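Local coordinates for hypothetical protein ta1320 (Thermoplasma acidophilum, PDB 1NE2) that is of unknown function but has the fold of an AdoMet-dependent methyltransferase and probably acts as a transferase, at residues 5-10 against 40-45; 56-61 against 112-117; 64-69 against 97-102; 149-154 against 189-194; 171-176 against 185-190. All coordinates share one frame; numbering follows the deposited sequence.

Contact 1: 5-10 against 40-45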
# COMPACT_ATOMS: atom_id res chain seq x y z
N GLY B 5 11.60 -17.89 19.21
CA GLY B 5 11.68 -17.75 17.77
C GLY B 5 10.60 -16.83 17.23
O GLY B 5 9.50 -16.76 17.78
N ILE B 6 10.91 -16.14 16.14
CA ILE B 6 9.96 -15.22 15.53
C ILE B 6 8.72 -15.94 14.98
O ILE B 6 7.62 -15.40 14.99
CB ILE B 6 10.63 -14.40 14.41
CG1 ILE B 6 9.71 -13.27 13.95
CG2 ILE B 6 11.00 -15.32 13.25
CD1 ILE B 6 10.34 -12.35 12.94
N LYS B 7 8.90 -17.17 14.51
CA LYS B 7 7.78 -17.93 13.97
C LYS B 7 6.79 -18.23 15.09
O LYS B 7 5.58 -18.08 14.92
CB LYS B 7 8.29 -19.23 13.32
CG LYS B 7 7.25 -20.04 12.54
CD LYS B 7 6.50 -21.01 13.45
CE LYS B 7 5.62 -21.96 12.65
NZ LYS B 7 4.92 -22.93 13.53
N ASN B 8 7.30 -18.62 16.26
CA ASN B 8 6.44 -18.91 17.39
C ASN B 8 5.84 -17.64 17.98
O ASN B 8 4.67 -17.63 18.38
CB ASN B 8 7.20 -19.66 18.48
CG ASN B 8 7.42 -21.12 18.12
OD1 ASN B 8 6.47 -21.85 17.84
ND2 ASN B 8 8.68 -21.55 18.15
N ASP B 9 6.62 -16.57 18.01
CA ASP B 9 6.15 -15.30 18.55
C ASP B 9 5.05 -14.71 17.67
O ASP B 9 4.10 -14.11 18.18
CB ASP B 9 7.30 -14.30 18.68
CG ASP B 9 8.36 -14.75 19.68
OD1 ASP B 9 8.03 -15.52 20.60
OD2 ASP B 9 9.53 -14.32 19.54
N LEU B 10 5.18 -14.88 16.36
CA LEU B 10 4.17 -14.38 15.43
C LEU B 10 2.93 -15.26 15.55
O LEU B 10 1.80 -14.77 15.62
CB LEU B 10 4.68 -14.43 13.99
CG LEU B 10 3.66 -14.07 12.89
CD1 LEU B 10 3.20 -12.63 13.05
CD2 LEU B 10 4.30 -14.27 11.52
N PHE B 40 4.68 -19.53 6.48
CA PHE B 40 4.64 -18.91 5.16
C PHE B 40 5.10 -17.45 5.22
O PHE B 40 5.97 -17.04 4.44
CB PHE B 40 3.20 -19.01 4.63
CG PHE B 40 2.95 -18.33 3.31
CD1 PHE B 40 3.71 -18.65 2.18
CD2 PHE B 40 1.90 -17.43 3.18
CE1 PHE B 40 3.40 -18.08 0.94
CE2 PHE B 40 1.58 -16.86 1.95
CZ PHE B 40 2.34 -17.19 0.82
N LEU B 41 4.54 -16.68 6.15
CA LEU B 41 4.89 -15.27 6.29
C LEU B 41 6.35 -15.03 6.70
O LEU B 41 6.98 -14.10 6.21
CB LEU B 41 3.96 -14.57 7.28
CG LEU B 41 2.50 -14.43 6.83
CD1 LEU B 41 1.69 -13.80 7.97
CD2 LEU B 41 2.40 -13.56 5.58
N ILE B 42 6.88 -15.87 7.58
CA ILE B 42 8.27 -15.70 7.99
C ILE B 42 9.21 -15.92 6.80
O ILE B 42 10.24 -15.26 6.68
CB ILE B 42 8.64 -16.64 9.17
CG1 ILE B 42 7.86 -16.23 10.42
CG2 ILE B 42 10.15 -16.58 9.42
CD1 ILE B 42 8.02 -14.76 10.80
N GLU B 43 8.85 -16.84 5.91
CA GLU B 43 9.68 -17.06 4.72
C GLU B 43 9.74 -15.77 3.91
O GLU B 43 10.80 -15.34 3.47
CB GLU B 43 9.09 -18.17 3.84
CG GLU B 43 9.23 -19.57 4.38
CD GLU B 43 8.91 -20.62 3.33
OE1 GLU B 43 7.99 -20.38 2.52
OE2 GLU B 43 9.57 -21.68 3.33
N ILE B 44 8.58 -15.14 3.71
CA ILE B 44 8.53 -13.90 2.94
C ILE B 44 9.33 -12.82 3.66
O ILE B 44 10.02 -12.01 3.02
CB ILE B 44 7.06 -13.43 2.75
CG1 ILE B 44 6.24 -14.55 2.10
CG2 ILE B 44 7.03 -12.17 1.88
CD1 ILE B 44 4.76 -14.21 1.88
N TYR B 45 9.25 -12.82 4.98
CA TYR B 45 9.96 -11.85 5.81
C TYR B 45 11.47 -12.04 5.67
O TYR B 45 12.21 -11.07 5.50
CB TYR B 45 9.53 -12.04 7.27
CG TYR B 45 10.25 -11.16 8.26
CD1 TYR B 45 9.91 -9.82 8.43
CD2 TYR B 45 11.26 -11.69 9.06
CE1 TYR B 45 10.56 -9.02 9.38
CE2 TYR B 45 11.92 -10.91 10.00
CZ TYR B 45 11.56 -9.58 10.16
OH TYR B 45 12.23 -8.84 11.11
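Ile6 and Tyr45 meet at one end of this helix pair, and Ile6, Lys7 and Leu10 close round Ile42 in the middle. The helix segments 6-10 and 40-45 run at 128° to each other, with axes 10.1 Å apart at closest approach. Ile42 carries most of the contact from helix 40-45. Its CG1 lies beside the backbone N (chi1 -67°), and CD1 meets both Leu10 and Ile6. Leu10 CD2 lies 3.8 Å from Ile42 CD1, and the two side chains pass alongside each other, pointing opposite ways. Ile6 meets the same methyl from another direction, its CG1 3.9 Å from Ile42 CD1, and these two chains cross obliquely. Ile42 CG1 rests 3.9 Å from Lys7 CA, so the lysine takes part through its backbone and CB. Its amino group leads away to a salt bridge with Glu11 and a hydrogen bond to Ser35. Ile6 CG1 is anti to the backbone N (chi1 -170°), and the extended chain ends with CD1 3.6 Å from Tyr45 CE2. Leu10 CD2 also approaches Leu41 CB at 4.3 Å. Leu10 and Ile42 both touch Leu72 as well, which joins the N-terminal helix to the end of helix 64-71. The touching side-chain atoms are all carbon, which implies that hydrophobic burial and shape hold helix 6-14 against helix 34-46 here.

Contact 2: 56-61 against 112-117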
# COMPACT_ATOMS: atom_id res chain seq x y z
N ILE B 56 0.16 -6.20 -0.30
CA ILE B 56 -1.25 -6.36 -0.59
C ILE B 56 -1.58 -7.85 -0.49
O ILE B 56 -0.90 -8.70 -1.08
CB ILE B 56 -1.66 -5.82 -1.99
CG1 ILE B 56 -3.18 -5.98 -2.15
CG2 ILE B 56 -0.88 -6.51 -3.11
CD1 ILE B 56 -3.78 -5.16 -3.30
N ASP B 57 -2.59 -8.15 0.31
CA ASP B 57 -3.05 -9.52 0.52
C ASP B 57 -4.37 -9.70 -0.23
O ASP B 57 -5.38 -9.08 0.11
CB ASP B 57 -3.25 -9.77 2.02
CG ASP B 57 -3.67 -11.19 2.32
OD1 ASP B 57 -3.28 -12.09 1.56
OD2 ASP B 57 -4.39 -11.40 3.32
N ALA B 58 -4.34 -10.54 -1.27
CA ALA B 58 -5.52 -10.79 -2.10
C ALA B 58 -6.36 -11.95 -1.59
O ALA B 58 -5.83 -13.02 -1.29
CB ALA B 58 -5.07 -11.06 -3.54
N GLY B 59 -7.68 -11.74 -1.51
CA GLY B 59 -8.58 -12.78 -1.01
C GLY B 59 -8.22 -13.03 0.44
O GLY B 59 -8.02 -14.17 0.87
N THR B 60 -8.18 -11.95 1.20
CA THR B 60 -7.78 -11.98 2.59
C THR B 60 -8.64 -12.78 3.58
O THR B 60 -8.15 -13.16 4.65
CB THR B 60 -7.61 -10.52 3.11
OG1 THR B 60 -6.81 -10.52 4.29
CG2 THR B 60 -8.97 -9.89 3.41
N GLY B 61 -9.89 -13.04 3.24
CA GLY B 61 -10.75 -13.79 4.15
C GLY B 61 -10.80 -13.15 5.52
O GLY B 61 -11.09 -11.96 5.64
N ASP B 112 4.82 -3.47 -3.24
CA ASP B 112 6.06 -4.26 -3.32
C ASP B 112 5.78 -5.75 -3.44
O ASP B 112 6.33 -6.45 -4.30
CB ASP B 112 6.91 -4.08 -2.06
CG ASP B 112 7.60 -2.74 -1.99
OD1 ASP B 112 8.45 -2.47 -2.86
OD2 ASP B 112 7.29 -1.97 -1.06
N THR B 113 4.93 -6.23 -2.53
CA THR B 113 4.63 -7.64 -2.39
C THR B 113 3.16 -8.00 -2.47
O THR B 113 2.32 -7.37 -1.84
CB THR B 113 5.18 -8.12 -1.04
OG1 THR B 113 6.56 -7.73 -0.94
CG2 THR B 113 5.05 -9.63 -0.89
N TRP B 114 2.86 -9.04 -3.25
CA TRP B 114 1.49 -9.55 -3.41
C TRP B 114 1.42 -10.94 -2.78
O TRP B 114 2.24 -11.82 -3.09
CB TRP B 114 1.13 -9.64 -4.90
CG TRP B 114 -0.18 -10.35 -5.23
CD1 TRP B 114 -0.44 -11.69 -5.17
CD2 TRP B 114 -1.36 -9.74 -5.77
NE1 TRP B 114 -1.70 -11.95 -5.64
CE2 TRP B 114 -2.29 -10.77 -6.01
CE3 TRP B 114 -1.72 -8.42 -6.06
CZ2 TRP B 114 -3.56 -10.53 -6.55
CZ3 TRP B 114 -2.99 -8.17 -6.60
CH2 TRP B 114 -3.89 -9.23 -6.83
N ILE B 115 0.44 -11.14 -1.90
CA ILE B 115 0.24 -12.42 -1.24
C ILE B 115 -1.16 -12.94 -1.51
O ILE B 115 -2.13 -12.18 -1.47
CB ILE B 115 0.40 -12.33 0.29
CG1 ILE B 115 1.80 -11.81 0.65
CG2 ILE B 115 0.17 -13.70 0.91
CD1 ILE B 115 1.95 -11.43 2.13
N MSE B 116 -1.28 -14.23 -1.79
CA MSE B 116 -2.58 -14.84 -2.04
C MSE B 116 -2.61 -16.28 -1.55
O MSE B 116 -1.57 -16.93 -1.39
CB MSE B 116 -2.90 -14.78 -3.53
CG MSE B 116 -1.98 -15.62 -4.40
SE MSE B 116 -2.32 -15.33 -6.29
CE MSE B 116 -3.95 -16.33 -6.50
N ASN B 117 -3.82 -16.78 -1.30
CA ASN B 117 -4.02 -18.14 -0.82
C ASN B 117 -5.15 -18.75 -1.66
O ASN B 117 -6.29 -18.85 -1.20
CB ASN B 117 -4.37 -18.13 0.67
CG ASN B 117 -4.70 -19.51 1.20
OD1 ASN B 117 -3.97 -20.47 0.97
ND2 ASN B 117 -5.81 -19.60 1.93
O HOH W 1 -6.25 -15.43 -1.98
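Ile56 pairs in parallel with Trp114 and Asp57 with Ile115; the short strands run at 25° to each other, their axes 4.7 Å apart at closest approach. Three nearly straight backbone bonds join them: Ile56 N to Thr113 O, Ile115 N to Ile56 O, and Ala58 N to Ile115 O at 2.8 Å. On one face of the sheet the Trp114 indole spans two neighbours. Ile56 lies side by side with it, pointing the same way, and puts CG2 3.6 Å from Trp114 CE3. Ala58 CB sits 3.4 Å from Trp114 CZ2, toward the rim of the six-membered ring. Asp57 and Ile115 share the other face. Asp57 CG is anti to the backbone N (chi1 -178°). Its OD2 accepts a 2.8 Å bond from Thr60 OG1, which ties the strand to the turn that follows. Asp57 OD1 lies 3.9 Å from Ile115 CG2. An alanine in place of Asp57 would probably leave Thr60 OG1 without this acceptor and let the turn after the strand move more freely. The turn leads to Gly61, in a glycine-rich sequence consistent with a Rossmann-type methyltransferase. Strand 76-81 flanks strand 54-58, and strand 142-147 flanks strand 111-116. Helix 126-138 covers the Trp114 face through Phe131, Lys134 and Ala135, while helix 34-46 packs on Ile115 from the other face.

Contact 3: 64-69 against 97-102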
# COMPACT_ATOMS: atom_id res chain seq x y z
N ILE B 64 -6.03 -13.18 8.25
CA ILE B 64 -4.84 -13.67 8.93
C ILE B 64 -3.50 -13.33 8.26
O ILE B 64 -2.57 -12.91 8.94
CB ILE B 64 -4.93 -15.20 9.17
CG1 ILE B 64 -3.78 -15.64 10.07
CG2 ILE B 64 -4.93 -15.95 7.85
CD1 ILE B 64 -3.83 -17.11 10.48
N LEU B 65 -3.40 -13.50 6.95
CA LEU B 65 -2.13 -13.19 6.29
C LEU B 65 -1.82 -11.69 6.26
O LEU B 65 -0.65 -11.29 6.31
CB LEU B 65 -2.09 -13.78 4.88
CG LEU B 65 -2.16 -15.31 4.78
CD1 LEU B 65 -1.97 -15.74 3.32
CD2 LEU B 65 -1.09 -15.95 5.65
N ALA B 66 -2.86 -10.86 6.21
CA ALA B 66 -2.67 -9.41 6.18
C ALA B 66 -2.26 -8.94 7.57
O ALA B 66 -1.33 -8.15 7.71
CB ALA B 66 -3.97 -8.72 5.75
N CYS B 67 -2.96 -9.42 8.60
CA CYS B 67 -2.64 -9.05 9.97
C CYS B 67 -1.21 -9.49 10.27
O CYS B 67 -0.45 -8.77 10.93
CB CYS B 67 -3.59 -9.75 10.96
SG CYS B 67 -5.34 -9.24 10.89
N GLY B 68 -0.85 -10.68 9.81
CA GLY B 68 0.49 -11.19 10.04
C GLY B 68 1.56 -10.32 9.41
O GLY B 68 2.63 -10.10 10.00
N SER B 69 1.29 -9.83 8.20
CA SER B 69 2.24 -8.98 7.51
C SER B 69 2.41 -7.69 8.30
O SER B 69 3.51 -7.18 8.42
CB SER B 69 1.75 -8.65 6.10
OG SER B 69 1.68 -9.82 5.30
N VAL B 97 -4.54 -2.41 9.34
CA VAL B 97 -4.51 -2.82 7.95
C VAL B 97 -5.60 -2.15 7.13
O VAL B 97 -6.72 -1.94 7.61
CB VAL B 97 -4.68 -4.35 7.81
CG1 VAL B 97 -4.94 -4.72 6.36
CG2 VAL B 97 -3.44 -5.06 8.34
N ASN B 98 -5.27 -1.80 5.89
CA ASN B 98 -6.21 -1.17 4.98
C ASN B 98 -7.06 -2.26 4.31
O ASN B 98 -6.73 -2.74 3.23
CB ASN B 98 -5.43 -0.36 3.93
CG ASN B 98 -6.33 0.23 2.86
OD1 ASN B 98 -7.48 0.61 3.12
ND2 ASN B 98 -5.80 0.33 1.64
N PHE B 99 -8.15 -2.65 4.98
CA PHE B 99 -9.06 -3.66 4.45
C PHE B 99 -10.14 -3.04 3.57
O PHE B 99 -10.63 -1.95 3.85
CB PHE B 99 -9.75 -4.42 5.59
CG PHE B 99 -8.86 -5.42 6.28
CD1 PHE B 99 -8.49 -6.60 5.63
CD2 PHE B 99 -8.43 -5.21 7.58
CE1 PHE B 99 -7.70 -7.54 6.27
CE2 PHE B 99 -7.63 -6.14 8.23
CZ PHE B 99 -7.27 -7.31 7.57
N MSE B 100 -10.53 -3.75 2.52
CA MSE B 100 -11.55 -3.27 1.61
C MSE B 100 -12.28 -4.41 0.94
O MSE B 100 -11.73 -5.49 0.74
CB MSE B 100 -10.91 -2.38 0.54
CG MSE B 100 -9.79 -3.08 -0.20
SE MSE B 100 -8.91 -1.96 -1.48
CE MSE B 100 -7.90 -0.87 -0.26
N VAL B 101 -13.54 -4.17 0.59
CA VAL B 101 -14.33 -5.16 -0.12
C VAL B 101 -14.08 -4.82 -1.58
O VAL B 101 -14.22 -3.67 -1.99
CB VAL B 101 -15.84 -5.01 0.18
CG1 VAL B 101 -16.64 -6.03 -0.62
CG2 VAL B 101 -16.10 -5.21 1.67
N ALA B 102 -13.69 -5.81 -2.38
CA ALA B 102 -13.44 -5.56 -3.79
C ALA B 102 -13.22 -6.82 -4.59
O ALA B 102 -12.81 -7.85 -4.05
CB ALA B 102 -12.22 -4.65 -3.94
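Phe99 CG lies beside its backbone N (chi1 -76°), and Val97 CG1 is anti to its own (chi1 168°); from these positions both side chains reach helix 64-69. The contact belongs to the Rossmann-like alpha/beta fold of the AdoMet-dependent methyltransferases, where this helix follows the first strand of the sheet and 98-101 is an edge strand within the chain. Ala66 is the meeting point. Its CB lies 3.9 Å from Phe99 CE1 and 4.2 Å from Val97 CG1. The other valine branch, CG2, touches the helix backbone at Ala66 O, 3.8 Å away. Val97 also supports the aromatic ring from just before the strand, with CG1 3.5 Å above the plane of Phe99 and over its centre. That cover, together with the alanine methyl, probably limits how far the ring can turn. Ala66 may be the last residue of a GxGxxA pattern that begins at Gly61. Ala79 of strand 76-81 touches both Ala66 and Phe99, and Ala90 and Lys91 of helix 84-93 pack on the ring. Cys67 adds a covalent tie: it forms a disulfide with Cys94, in the loop before Val97, so that helix 64-71 and the approach to strand 98-101 are linked. The sulfur also approaches the ring rim close to its plane, with Cys67 SG 4.3 Å from Phe99 CZ.

Contact 4: 149-154 against 189-194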
# COMPACT_ATOMS: atom_id res chain seq x y z
N LYS B 149 -2.60 -29.31 -6.33
CA LYS B 149 -3.16 -29.78 -7.59
C LYS B 149 -3.03 -28.73 -8.70
O LYS B 149 -3.09 -29.06 -9.88
CB LYS B 149 -4.64 -30.15 -7.43
CG LYS B 149 -4.89 -31.36 -6.54
CD LYS B 149 -6.30 -31.91 -6.74
CE LYS B 149 -7.36 -30.85 -6.48
NZ LYS B 149 -8.74 -31.35 -6.74
N ALA B 150 -2.84 -27.48 -8.31
CA ALA B 150 -2.69 -26.40 -9.28
C ALA B 150 -1.21 -26.12 -9.54
O ALA B 150 -0.86 -25.20 -10.28
CB ALA B 150 -3.37 -25.14 -8.77
N ARG B 151 -0.35 -26.94 -8.94
CA ARG B 151 1.10 -26.81 -9.04
C ARG B 151 1.64 -26.64 -10.47
O ARG B 151 2.37 -25.68 -10.75
CB ARG B 151 1.76 -28.01 -8.39
CG ARG B 151 3.21 -27.80 -8.00
CD ARG B 151 3.73 -28.98 -7.21
NE ARG B 151 5.02 -28.68 -6.58
CZ ARG B 151 5.70 -29.53 -5.83
NH1 ARG B 151 5.23 -30.75 -5.60
NH2 ARG B 151 6.85 -29.16 -5.29
N ASP B 152 1.30 -27.57 -11.35
CA ASP B 152 1.77 -27.51 -12.73
C ASP B 152 1.33 -26.24 -13.43
O ASP B 152 2.14 -25.54 -14.05
CB ASP B 152 1.28 -28.73 -13.51
CG ASP B 152 1.81 -30.04 -12.94
OD1 ASP B 152 3.04 -30.18 -12.80
OD2 ASP B 152 0.98 -30.93 -12.64
N PHE B 153 0.04 -25.94 -13.34
CA PHE B 153 -0.52 -24.75 -13.97
C PHE B 153 0.15 -23.48 -13.42
O PHE B 153 0.55 -22.61 -14.18
CB PHE B 153 -2.02 -24.67 -13.72
CG PHE B 153 -2.66 -23.41 -14.24
CD1 PHE B 153 -2.71 -23.14 -15.60
CD2 PHE B 153 -3.23 -22.49 -13.36
CE1 PHE B 153 -3.31 -21.98 -16.08
CE2 PHE B 153 -3.82 -21.32 -13.82
CZ PHE B 153 -3.87 -21.07 -15.19
N LEU B 154 0.25 -23.39 -12.10
CA LEU B 154 0.85 -22.21 -11.48
C LEU B 154 2.31 -22.02 -11.85
O LEU B 154 2.73 -20.91 -12.18
CB LEU B 154 0.69 -22.28 -9.96
CG LEU B 154 -0.75 -22.11 -9.48
CD1 LEU B 154 -0.79 -22.20 -7.96
CD2 LEU B 154 -1.31 -20.77 -9.95
N GLU B 189 -1.14 -32.52 0.05
CA GLU B 189 -0.03 -31.67 -0.33
C GLU B 189 -0.45 -30.27 -0.76
O GLU B 189 -1.39 -30.09 -1.54
CB GLU B 189 0.76 -32.34 -1.45
CG GLU B 189 2.12 -31.75 -1.73
CD GLU B 189 2.88 -32.53 -2.79
OE1 GLU B 189 3.05 -33.75 -2.62
OE2 GLU B 189 3.31 -31.91 -3.79
N ALA B 190 0.23 -29.26 -0.22
CA ALA B 190 -0.03 -27.88 -0.59
C ALA B 190 1.27 -27.40 -1.20
O ALA B 190 2.30 -28.08 -1.11
CB ALA B 190 -0.38 -27.05 0.64
N VAL B 191 1.24 -26.24 -1.84
CA VAL B 191 2.45 -25.71 -2.46
C VAL B 191 2.60 -24.22 -2.22
O VAL B 191 1.63 -23.47 -2.27
CB VAL B 191 2.46 -25.98 -3.99
CG1 VAL B 191 1.32 -25.25 -4.67
CG2 VAL B 191 3.80 -25.56 -4.58
N ILE B 192 3.83 -23.82 -1.93
CA ILE B 192 4.18 -22.42 -1.71
C ILE B 192 5.01 -21.95 -2.88
O ILE B 192 6.03 -22.56 -3.22
CB ILE B 192 5.01 -22.24 -0.42
CG1 ILE B 192 4.14 -22.48 0.82
CG2 ILE B 192 5.62 -20.83 -0.38
CD1 ILE B 192 4.92 -22.44 2.13
N PHE B 193 4.58 -20.85 -3.50
CA PHE B 193 5.29 -20.26 -4.63
C PHE B 193 5.80 -18.88 -4.25
O PHE B 193 5.11 -18.13 -3.56
CB PHE B 193 4.35 -20.10 -5.84
CG PHE B 193 4.24 -21.33 -6.69
CD1 PHE B 193 5.32 -21.75 -7.45
CD2 PHE B 193 3.07 -22.07 -6.71
CE1 PHE B 193 5.23 -22.91 -8.24
CE2 PHE B 193 2.97 -23.23 -7.49
CZ PHE B 193 4.05 -23.64 -8.25
N GLY B 194 7.02 -18.57 -4.68
CA GLY B 194 7.63 -17.27 -4.46
C GLY B 194 8.14 -16.91 -5.84
O GLY B 194 8.92 -17.67 -6.42
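Arg151 NH1 and Glu189 OE2 form a salt bridge of 2.9 Å between the start of helix 151-161 and strand 187-197. The two side chains cross at about a right angle, and the guanidinium and carboxylate planes stand 88° apart. This is a one-to-one contact, NH1 to OE2, and not a two-pronged pairing. Arg151 CG is anti to the backbone N (chi1 -160°), and the chain stays extended as far as NE. It passes Val191 at a slant, with Val191 CG2 3.9 Å from Arg151 NE. That same nitrogen is taken by Glu167 in a second salt bridge, and the two carboxylates probably fix the orientation of the guanidinium. Further along the strand the contact turns apolar. Phe193 CE2 lies 3.5 Å from Leu154 CB, and Leu154 CD1 adds a second touch at 3.9 Å from Phe193 CE2. Arg151 O faces the rim of the ring, 3.6 Å from Phe193 CZ. Phe158, one helical turn beyond Leu154, meets Phe193 edge-to-face. An alanine in place of Phe193 would probably open a gap beside Leu154 CB and leave Phe158 without its aromatic partner. Strand 187-197 runs antiparallel between strands 142-147 and 162-173, with helix 151-161 on one face. This inserted strand, in the order 3-2-1-4-5-7-6, is the hallmark of the Rossmann-like methyltransferase fold.

Contact 5: 171-176 against 185-190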
# COMPACT_ATOMS: atom_id res chain seq x y z
N TYR B 171 2.82 -29.83 3.92
CA TYR B 171 1.71 -30.73 4.17
C TYR B 171 0.63 -30.12 5.04
O TYR B 171 0.92 -29.42 6.01
CB TYR B 171 2.23 -32.04 4.78
CG TYR B 171 2.98 -32.89 3.78
CD1 TYR B 171 2.29 -33.64 2.82
CD2 TYR B 171 4.37 -32.90 3.74
CE1 TYR B 171 2.96 -34.38 1.87
CE2 TYR B 171 5.06 -33.65 2.78
CZ TYR B 171 4.35 -34.38 1.85
OH TYR B 171 5.02 -35.12 0.90
N ILE B 172 -0.61 -30.38 4.65
CA ILE B 172 -1.78 -29.88 5.36
C ILE B 172 -2.59 -31.09 5.80
O ILE B 172 -2.76 -32.04 5.04
CB ILE B 172 -2.65 -28.99 4.45
CG1 ILE B 172 -1.86 -27.75 4.04
CG2 ILE B 172 -3.94 -28.60 5.17
CD1 ILE B 172 -1.43 -26.88 5.21
N THR B 173 -3.08 -31.07 7.03
CA THR B 173 -3.87 -32.19 7.54
C THR B 173 -5.28 -32.25 6.97
O THR B 173 -5.92 -31.23 6.76
CB THR B 173 -3.98 -32.13 9.08
OG1 THR B 173 -2.69 -32.41 9.66
CG2 THR B 173 -5.00 -33.15 9.59
N VAL B 174 -5.75 -33.47 6.71
CA VAL B 174 -7.11 -33.65 6.23
C VAL B 174 -7.85 -34.31 7.40
O VAL B 174 -7.55 -35.45 7.77
CB VAL B 174 -7.18 -34.60 5.02
CG1 VAL B 174 -8.63 -34.79 4.59
CG2 VAL B 174 -6.37 -34.03 3.87
N PRO B 175 -8.81 -33.59 8.01
CA PRO B 175 -9.56 -34.17 9.13
C PRO B 175 -10.11 -35.54 8.75
O PRO B 175 -10.55 -35.75 7.62
CB PRO B 175 -10.67 -33.15 9.36
CG PRO B 175 -10.00 -31.85 9.02
CD PRO B 175 -9.26 -32.21 7.74
N ARG B 176 -10.09 -36.47 9.70
CA ARG B 176 -10.59 -37.81 9.43
C ARG B 176 -12.06 -37.76 9.02
O ARG B 176 -12.52 -38.62 8.27
CB ARG B 176 -10.40 -38.71 10.65
CG ARG B 176 -8.93 -39.04 10.90
CD ARG B 176 -8.75 -40.14 11.95
NE ARG B 176 -7.36 -40.58 11.99
CZ ARG B 176 -6.37 -39.91 12.57
NH1 ARG B 176 -6.61 -38.76 13.18
NH2 ARG B 176 -5.13 -40.39 12.52
N ARG B 185 -4.30 -41.24 3.08
CA ARG B 185 -3.30 -40.36 3.67
C ARG B 185 -3.93 -39.32 4.59
O ARG B 185 -5.02 -38.80 4.31
CB ARG B 185 -2.48 -39.68 2.57
CG ARG B 185 -1.56 -40.64 1.82
CD ARG B 185 -0.68 -41.43 2.78
NE ARG B 185 0.21 -42.36 2.10
CZ ARG B 185 1.23 -41.98 1.33
NH1 ARG B 185 1.48 -40.70 1.13
NH2 ARG B 185 1.99 -42.90 0.75
N ALA B 186 -3.24 -39.04 5.68
CA ALA B 186 -3.72 -38.09 6.68
C ALA B 186 -3.44 -36.63 6.34
O ALA B 186 -4.08 -35.73 6.87
CB ALA B 186 -3.12 -38.43 8.03
N ARG B 187 -2.47 -36.40 5.46
CA ARG B 187 -2.12 -35.03 5.10
C ARG B 187 -1.89 -34.83 3.62
O ARG B 187 -0.99 -35.43 3.03
CB ARG B 187 -0.87 -34.61 5.88
CG ARG B 187 -1.12 -34.45 7.38
CD ARG B 187 0.14 -34.66 8.19
NE ARG B 187 1.16 -33.63 7.97
CZ ARG B 187 1.03 -32.36 8.32
NH1 ARG B 187 -0.09 -31.94 8.91
NH2 ARG B 187 2.02 -31.51 8.10
N ILE B 188 -2.72 -33.98 3.01
CA ILE B 188 -2.60 -33.68 1.59
C ILE B 188 -1.44 -32.74 1.33
O ILE B 188 -0.82 -32.21 2.26
CB ILE B 188 -3.89 -33.04 1.03
CG1 ILE B 188 -4.33 -31.88 1.93
CG2 ILE B 188 -4.98 -34.10 0.89
CD1 ILE B 188 -5.59 -31.18 1.46
N GLU B 189 -1.14 -32.52 0.05
CA GLU B 189 -0.03 -31.67 -0.33
C GLU B 189 -0.45 -30.27 -0.76
O GLU B 189 -1.39 -30.09 -1.54
CB GLU B 189 0.76 -32.34 -1.45
CG GLU B 189 2.12 -31.75 -1.73
CD GLU B 189 2.88 -32.53 -2.79
OE1 GLU B 189 3.05 -33.75 -2.62
OE2 GLU B 189 3.31 -31.91 -3.79
N ALA B 190 0.23 -29.26 -0.22
CA ALA B 190 -0.03 -27.88 -0.59
C ALA B 190 1.27 -27.40 -1.20
O ALA B 190 2.30 -28.08 -1.11
CB ALA B 190 -0.38 -27.05 0.64
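The Arg187 guanidinium has the backbone of Tyr171 and Ile172 over one face, with Tyr171 C 3.6 Å above the plane and toward its rim. At its edge, in the plane, Thr173 OG1 accepts a 2.7 Å bond from Arg187 NH1. The arginine chain bends at chi3 (66°), which sets NE 3.7 Å from Tyr171 CB. Arg187 NH2 lies 3.4 Å from the same Tyr171 CB. The Tyr171 ring approaches the strand obliquely, with CD1 3.5 Å from Ile188 O, while its hydroxyl is bonded to Lys169. On the other face of the sheet Ile172, Ile188 and Ala190 meet. Ile172 CG1 lies 3.8 Å from Ala190 CB. Val174 crosses Ile188 at about a right angle, its CG2 3.5 Å from Ile188 CG1. The antiparallel backbones are joined by Ile172 N to Ile188 O, at 172°, and by Val174 N to Ala186 O; the return bond from Ile188 N to Ile172 O is weak. This is the outer part of a beta hairpin formed by strands 162-173 and 187-197. Strand 162-173 is outermost in the chain, and strand 187-197 continues inward beside strand 142-147.

Overall arrangement
Contact 2 is the core of the fold, its centre about 5 Å from the centre of the chain. Contacts 3 and 4 are also buried, contact 1 is partly buried, and contact 5 lies at the surface. Contacts 2 to 5 all reach the same mixed sheet. Contact 1 joins two helices, yet Phe40, Leu41 and Ile44 carry it onto Ile115 of contact 2. Contact 3 is nested within the loop closed by contact 2. Contacts 4 and 5 share Glu189 and Ala190. The chemistry differs with place: apolar between helices in contact 1, backbone bonding in contact 2, apolar packing with a disulfide leaving Cys67 in contact 3, a salt bridge beside apolar packing in contact 4, strand bonding with an arginine in contact 5.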